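Local coordinates for Rbstp0775 protein (Geobacillus stearothermophilus, PDB 1RZ3) that is of unknown function but is probably an ATP-binding kinase, possibly acting on uridine, at residues Val55-Asp60 and Met129-Phe134; Trp84-Leu89 and Lys138-Phe143. All coordinates share one frame; numbering follows the deposited sequence.

Interaction 1 of 2, residues Val55-Asp60 and Met129-Phe134; sequences VFHMDD and MIEGVF
The imidazole of His-57 meets the carboxylate of Glu-131 at its edge and in the ring plane: His-57 ND1 donates to Glu-131 OE2 over 2.6 Å, and OE2 receives it on its anti lone pair, with the two planes 71° apart. At the Phe-56 ring, the carbonyl oxygen of Met-129 lies near the plane at the edge, while CG1 of Ile-130 approaches obliquely. Glu-131 CG sits between the backbone N and the carbonyl carbon (chi1 64°) and the chain then bends at chi2, folding the carboxylate back toward His-57. Glu-131 OE2 is also hydrogen-bonded to Thr-36 of the probable Walker A loop and to a water 3.1 Å away that accepts from Asp-59 N. An alanine in place of His-57 removes the imidazole, and OE2 would probably be left to Thr-36 and the water, with the carboxylate less firmly fixed in its rotation. The strands run parallel, 53-57 being an edge strand within the chain, beside 127-132 in the 2-3-1-4-5 sheet of a P-loop NTPase fold. Phe-56 N donates to Met-129 O (2.8 Å), Glu-131 N to Phe-56 O (3.1 Å) and Met-58 N to Glu-131 O (2.9 Å). On the face carrying Phe-56 and Ile-130, the bent selenomethionine Met-58 rests its SE 3.7 Å from Ile-130 CG2.

Interaction 2 of 2, residues Trp84-Leu89 and Lys138-Phe143; sequences WDVEWL and KEWRPF
Two groups reach the backbone oxygen of Val-86: the indole NE1 of Trp-140, which donates a weak but fairly straight hydrogen bond (3.3 Å, N-H...O angle 166°), and the hydroxyl of Thr-90, one turn further along the helix. The contact joins the first turn of helix 86-94 to the loop between strands 127-132 and 146-150 of the P-loop NTPase fold, so the helix is tied to a connection of the parallel sheet. Val-86 O lies in the plane of the indole, at its edge. The side chain of Val-86 adds an apolar contact, its CG1 packing on the ring 4.0 Å from Trp-140 CE2.

Val-86 CG1, anti to the backbone N, also lies 3.8 Å from Glu-139 CG, against the aliphatic part of that side chain; the two side chains cross at about a right angle. The bend of Glu-139 at chi2 (74°) sets its CD, and OE1 lies near Val-86 CG1. Glu-139 OE2 forms a salt bridge with NZ of the adjacent Lys-138 over 2.8 Å.

The benzo end of Trp-140 penetrates further into the contact. Trp-140 CZ2 takes the methyl CD1 of Leu-89 at 3.9 Å, approaching obliquely, while CB of Trp-84 comes to the indole edge, near its plane, 4.3 Å from Trp-140 CH2. Beyond these segments the Trp-140 ring stacks with Phe-94 of the same helix and receives a cation-pi contact from Arg-137.

Asp-85, the N-cap of the helix, is the centre of an inverse gamma turn closed by a weak bond from Val-86 N to Trp-84 O. Its carboxylate caps the helix start: Trp-88 N donates to Asp-85 OD1 across 3.2 Å, reaching that oxygen from above the carboxylate plane, 60° out of it.

The segments alternate along the chain, in the order 55-60, 84-89, 129-134 and 138-143, and the centres of the two interactions are 12 Å apart. Interaction 1 pairs two neighbouring strands of the parallel sheet; interaction 2 lies farther from the centre of the chain, between helix 86-94 and the loop after strand 127-132. They meet directly. Trp-84 NE1 is probably hydrogen-bonded to Met-58 O at 2.9 Å, and Met-58 CE packs 3.8 Å from Leu-89 CD1. Phe-94 of the helix touches Met-58 and Ile-130 and also stacks with Trp-140. Helix 86-94 is thereby packed over one face of the sheet, away from the face where Glu-131 reaches the probable P-loop.

Interaction 1 of 2, residues Val55-Asp60 and Met129-Phe134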
loop_
_atom_site.group_PDB
_atom_site.type_symbol
_atom_site.label_atom_id
_atom_site.label_comp_id
_atom_site.label_asym_id
_atom_site.label_seq_id
_atom_site.Cartn_x
_atom_site.Cartn_y
_atom_site.Cartn_z
ATOM N N VAL A 55 -4.308 4.099 -9.153
ATOM C CA VAL A 55 -3.785 3.084 -8.240
ATOM C C VAL A 55 -2.260 3.038 -8.143
ATOM O O VAL A 55 -1.564 3.138 -9.153
ATOM C CB VAL A 55 -4.265 1.673 -8.663
ATOM C CG1 VAL A 55 -3.831 0.642 -7.631
ATOM C CG2 VAL A 55 -5.785 1.657 -8.846
ATOM N N PHE A 56 -1.756 2.887 -6.919
ATOM C CA PHE A 56 -0.318 2.784 -6.655
ATOM C C PHE A 56 -0.093 1.458 -5.940
ATOM O O PHE A 56 -0.928 1.034 -5.138
ATOM C CB PHE A 56 0.162 3.928 -5.753
ATOM C CG PHE A 56 0.266 5.252 -6.452
ATOM C CD1 PHE A 56 1.396 5.574 -7.193
ATOM C CD2 PHE A 56 -0.774 6.171 -6.380
ATOM C CE1 PHE A 56 1.491 6.802 -7.857
ATOM C CE2 PHE A 56 -0.691 7.398 -7.037
ATOM C CZ PHE A 56 0.443 7.714 -7.776
ATOM N N HIS A 57 1.029 0.807 -6.235
ATOM C CA HIS A 57 1.373 -0.474 -5.625
ATOM C C HIS A 57 2.730 -0.261 -4.962
ATOM O O HIS A 57 3.731 -0.075 -5.650
ATOM C CB HIS A 57 1.474 -1.553 -6.708
ATOM C CG HIS A 57 0.210 -1.747 -7.488
ATOM N ND1 HIS A 57 -0.833 -2.526 -7.035
ATOM C CD2 HIS A 57 -0.184 -1.252 -8.686
ATOM C CE1 HIS A 57 -1.815 -2.503 -7.920
ATOM N NE2 HIS A 57 -1.446 -1.737 -8.931
HETATM N N MSE A 58 2.772 -0.297 -3.633
HETATM C CA MSE A 58 4.024 -0.029 -2.930
HETATM C C MSE A 58 5.213 -0.919 -3.261
HETATM O O MSE A 58 6.355 -0.493 -3.092
HETATM C CB MSE A 58 3.799 -0.005 -1.419
HETATM C CG MSE A 58 2.842 1.094 -0.958
HETATM SE SE MSE A 58 3.202 2.846 -1.705
HETATM C CE MSE A 58 4.924 3.166 -0.885
ATOM N N ASP A 59 4.971 -2.141 -3.727
ATOM C CA ASP A 59 6.093 -3.010 -4.085
ATOM C C ASP A 59 6.838 -2.455 -5.300
ATOM O O ASP A 59 7.963 -2.866 -5.582
ATOM C CB ASP A 59 5.623 -4.435 -4.378
ATOM C CG ASP A 59 5.167 -5.163 -3.129
ATOM O OD1 ASP A 59 5.825 -5.005 -2.076
ATOM O OD2 ASP A 59 4.159 -5.899 -3.200
ATOM N N ASP A 60 6.207 -1.528 -6.019
ATOM C CA ASP A 60 6.841 -0.902 -7.181
ATOM C C ASP A 60 7.873 0.118 -6.711
ATOM O O ASP A 60 8.779 0.493 -7.461
ATOM C CB ASP A 60 5.833 -0.107 -8.032
ATOM C CG ASP A 60 4.874 -0.983 -8.816
ATOM O OD1 ASP A 60 5.251 -2.108 -9.193
ATOM O OD2 ASP A 60 3.741 -0.521 -9.078
HETATM N N MSE A 129 -5.951 5.092 -4.869
HETATM C CA MSE A 129 -5.873 3.867 -4.087
HETATM C C MSE A 129 -4.443 3.364 -4.000
HETATM O O MSE A 129 -3.764 3.205 -5.014
HETATM C CB MSE A 129 -6.762 2.787 -4.694
HETATM C CG MSE A 129 -6.871 1.560 -3.817
HETATM SE SE MSE A 129 -7.973 0.235 -4.636
HETATM C CE MSE A 129 -9.697 1.069 -4.371
ATOM N N ILE A 130 -3.994 3.117 -2.776
ATOM C CA ILE A 130 -2.642 2.644 -2.521
ATOM C C ILE A 130 -2.695 1.319 -1.767
ATOM O O ILE A 130 -3.362 1.215 -0.736
ATOM C CB ILE A 130 -1.865 3.680 -1.673
ATOM C CG1 ILE A 130 -1.872 5.034 -2.395
ATOM C CG2 ILE A 130 -0.441 3.199 -1.419
ATOM C CD1 ILE A 130 -1.262 6.164 -1.604
ATOM N N GLU A 131 -2.008 0.304 -2.288
ATOM C CA GLU A 131 -1.977 -0.997 -1.631
ATOM C C GLU A 131 -0.535 -1.402 -1.371
ATOM O O GLU A 131 0.346 -1.143 -2.190
ATOM C CB GLU A 131 -2.677 -2.062 -2.493
ATOM C CG GLU A 131 -2.024 -2.356 -3.840
ATOM C CD GLU A 131 -0.986 -3.469 -3.778
ATOM O OE1 GLU A 131 -0.725 -3.995 -2.673
ATOM O OE2 GLU A 131 -0.433 -3.818 -4.844
ATOM N N GLY A 132 -0.297 -2.024 -0.220
ATOM C CA GLY A 132 1.049 -2.458 0.112
ATOM C C GLY A 132 1.164 -2.902 1.550
ATOM O O GLY A 132 0.200 -2.831 2.309
ATOM N N VAL A 133 2.344 -3.373 1.933
ATOM C CA VAL A 133 2.560 -3.805 3.305
ATOM C C VAL A 133 3.045 -2.621 4.137
ATOM O O VAL A 133 3.661 -1.690 3.608
ATOM C CB VAL A 133 3.607 -4.945 3.372
ATOM C CG1 VAL A 133 4.934 -4.466 2.825
ATOM C CG2 VAL A 133 3.759 -5.428 4.801
ATOM N N PHE A 134 2.741 -2.658 5.432
ATOM C CA PHE A 134 3.143 -1.625 6.378
ATOM C C PHE A 134 2.687 -0.225 5.958
ATOM O O PHE A 134 3.437 0.734 6.113
ATOM C CB PHE A 134 4.674 -1.611 6.539
ATOM C CG PHE A 134 5.299 -2.979 6.680
ATOM C CD1 PHE A 134 4.801 -3.902 7.596
ATOM C CD2 PHE A 134 6.411 -3.330 5.911
ATOM C CE1 PHE A 134 5.401 -5.158 7.751
ATOM C CE2 PHE A 134 7.024 -4.586 6.057
ATOM C CZ PHE A 134 6.515 -5.501 6.980
HETATM O O HOH W 1 2.422 -3.749 -3.710
#

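Interaction 2 of 2, residues Trp84-Leu89 and Lys138-Phe143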
loop_
_atom_site.group_PDB
_atom_site.type_symbol
_atom_site.label_atom_id
_atom_site.label_comp_id
_atom_site.label_asym_id
_atom_site.label_seq_id
_atom_site.Cartn_x
_atom_site.Cartn_y
_atom_site.Cartn_z
ATOM N N TRP A 84 11.965 0.319 1.935
ATOM C CA TRP A 84 11.312 1.515 1.404
ATOM C C TRP A 84 12.012 2.744 1.968
ATOM O O TRP A 84 12.354 2.774 3.150
ATOM C CB TRP A 84 9.838 1.580 1.825
ATOM C CG TRP A 84 8.950 0.633 1.103
ATOM C CD1 TRP A 84 8.302 0.853 -0.078
ATOM C CD2 TRP A 84 8.654 -0.713 1.481
ATOM N NE1 TRP A 84 7.621 -0.278 -0.463
ATOM C CE2 TRP A 84 7.819 -1.256 0.477
ATOM C CE3 TRP A 84 9.014 -1.518 2.569
ATOM C CZ2 TRP A 84 7.339 -2.568 0.528
ATOM C CZ3 TRP A 84 8.536 -2.825 2.622
ATOM C CH2 TRP A 84 7.709 -3.334 1.608
ATOM N N ASP A 85 12.236 3.746 1.123
ATOM C CA ASP A 85 12.844 4.993 1.576
ATOM C C ASP A 85 11.624 5.758 2.073
ATOM O O ASP A 85 11.032 6.565 1.345
ATOM C CB ASP A 85 13.493 5.739 0.409
ATOM C CG ASP A 85 14.277 6.947 0.861
ATOM O OD1 ASP A 85 13.910 7.540 1.897
ATOM O OD2 ASP A 85 15.251 7.316 0.173
ATOM N N VAL A 86 11.236 5.470 3.311
ATOM C CA VAL A 86 10.057 6.065 3.922
ATOM C C VAL A 86 9.968 7.583 3.823
ATOM O O VAL A 86 8.926 8.120 3.455
ATOM C CB VAL A 86 9.954 5.643 5.404
ATOM C CG1 VAL A 86 8.724 6.258 6.045
ATOM C CG2 VAL A 86 9.903 4.124 5.498
ATOM N N GLU A 87 11.057 8.268 4.141
ATOM C CA GLU A 87 11.078 9.728 4.097
ATOM C C GLU A 87 10.931 10.293 2.683
ATOM O O GLU A 87 10.205 11.264 2.471
ATOM C CB GLU A 87 12.372 10.231 4.741
ATOM C CG GLU A 87 12.593 11.723 4.672
ATOM C CD GLU A 87 13.916 12.111 5.315
ATOM O OE1 GLU A 87 14.919 11.398 5.088
ATOM O OE2 GLU A 87 13.955 13.121 6.037
ATOM N N TRP A 88 11.620 9.697 1.714
ATOM C CA TRP A 88 11.524 10.174 0.338
ATOM C C TRP A 88 10.088 9.985 -0.158
ATOM O O TRP A 88 9.513 10.884 -0.784
ATOM C CB TRP A 88 12.491 9.406 -0.574
ATOM C CG TRP A 88 12.594 9.985 -1.962
ATOM C CD1 TRP A 88 13.429 10.984 -2.376
ATOM C CD2 TRP A 88 11.797 9.633 -3.101
ATOM N NE1 TRP A 88 13.201 11.278 -3.700
ATOM C CE2 TRP A 88 12.203 10.464 -4.170
ATOM C CE3 TRP A 88 10.773 8.699 -3.321
ATOM C CZ2 TRP A 88 11.625 10.388 -5.441
ATOM C CZ3 TRP A 88 10.197 8.625 -4.586
ATOM C CH2 TRP A 88 10.627 9.467 -5.630
ATOM N N LEU A 89 9.505 8.822 0.130
ATOM C CA LEU A 89 8.135 8.540 -0.300
ATOM C C LEU A 89 7.140 9.471 0.372
ATOM O O LEU A 89 6.141 9.869 -0.234
ATOM C CB LEU A 89 7.779 7.080 -0.016
ATOM C CG LEU A 89 8.507 6.120 -0.965
ATOM C CD1 LEU A 89 8.415 4.704 -0.436
ATOM C CD2 LEU A 89 7.906 6.235 -2.371
ATOM N N LYS A 138 3.593 5.416 11.022
ATOM C CA LYS A 138 3.317 6.792 11.434
ATOM C C LYS A 138 3.530 7.902 10.412
ATOM O O LYS A 138 2.776 8.874 10.384
ATOM C CB LYS A 138 4.113 7.120 12.699
ATOM C CG LYS A 138 5.615 7.033 12.527
ATOM C CD LYS A 138 6.337 7.359 13.835
ATOM C CE LYS A 138 7.852 7.262 13.678
ATOM N NZ LYS A 138 8.297 5.908 13.232
ATOM N N GLU A 139 4.553 7.762 9.579
ATOM C CA GLU A 139 4.865 8.772 8.579
ATOM C C GLU A 139 3.823 8.922 7.470
ATOM O O GLU A 139 3.592 10.033 6.974
ATOM C CB GLU A 139 6.224 8.462 7.935
ATOM C CG GLU A 139 7.435 8.498 8.872
ATOM C CD GLU A 139 7.532 7.307 9.823
ATOM O OE1 GLU A 139 6.926 6.245 9.558
ATOM O OE2 GLU A 139 8.247 7.431 10.841
ATOM N N TRP A 140 3.197 7.811 7.085
ATOM C CA TRP A 140 2.220 7.814 5.997
ATOM C C TRP A 140 0.750 7.935 6.406
ATOM O O TRP A 140 -0.065 8.483 5.660
ATOM C CB TRP A 140 2.409 6.556 5.145
ATOM C CG TRP A 140 3.812 6.386 4.604
ATOM C CD1 TRP A 140 4.767 7.357 4.463
ATOM C CD2 TRP A 140 4.382 5.186 4.064
ATOM N NE1 TRP A 140 5.892 6.837 3.866
ATOM C CE2 TRP A 140 5.683 5.507 3.611
ATOM C CE3 TRP A 140 3.917 3.873 3.915
ATOM C CZ2 TRP A 140 6.524 4.561 3.020
ATOM C CZ3 TRP A 140 4.750 2.932 3.325
ATOM C CH2 TRP A 140 6.040 3.280 2.885
ATOM N N ARG A 141 0.415 7.424 7.587
ATOM C CA ARG A 141 -0.958 7.467 8.111
ATOM C C ARG A 141 -1.791 8.735 7.894
ATOM O O ARG A 141 -2.947 8.663 7.467
ATOM C CB ARG A 141 -0.960 7.203 9.627
ATOM C CG ARG A 141 -0.658 5.800 10.054
ATOM C CD ARG A 141 -1.291 5.524 11.426
ATOM N NE ARG A 141 -0.678 6.252 12.540
ATOM C CZ ARG A 141 0.393 5.836 13.212
ATOM N NH1 ARG A 141 0.984 4.699 12.882
ATOM N NH2 ARG A 141 0.857 6.540 14.237
ATOM N N PRO A 142 -1.224 9.912 8.202
ATOM C CA PRO A 142 -1.967 11.165 8.040
ATOM C C PRO A 142 -2.518 11.437 6.652
ATOM O O PRO A 142 -3.441 12.224 6.498
ATOM C CB PRO A 142 -0.953 12.237 8.449
ATOM C CG PRO A 142 0.049 11.489 9.302
ATOM C CD PRO A 142 0.172 10.178 8.592
ATOM N N PHE A 143 -1.961 10.779 5.642
ATOM C CA PHE A 143 -2.391 11.038 4.275
ATOM C C PHE A 143 -3.451 10.112 3.701
ATOM O O PHE A 143 -3.799 10.226 2.524
ATOM C CB PHE A 143 -1.150 11.085 3.381
ATOM C CG PHE A 143 -0.133 12.086 3.850
ATOM C CD1 PHE A 143 -0.388 13.449 3.745
ATOM C CD2 PHE A 143 1.034 11.669 4.486
ATOM C CE1 PHE A 143 0.500 14.385 4.272
ATOM C CE2 PHE A 143 1.928 12.596 5.018
ATOM C CZ PHE A 143 1.658 13.958 4.911
#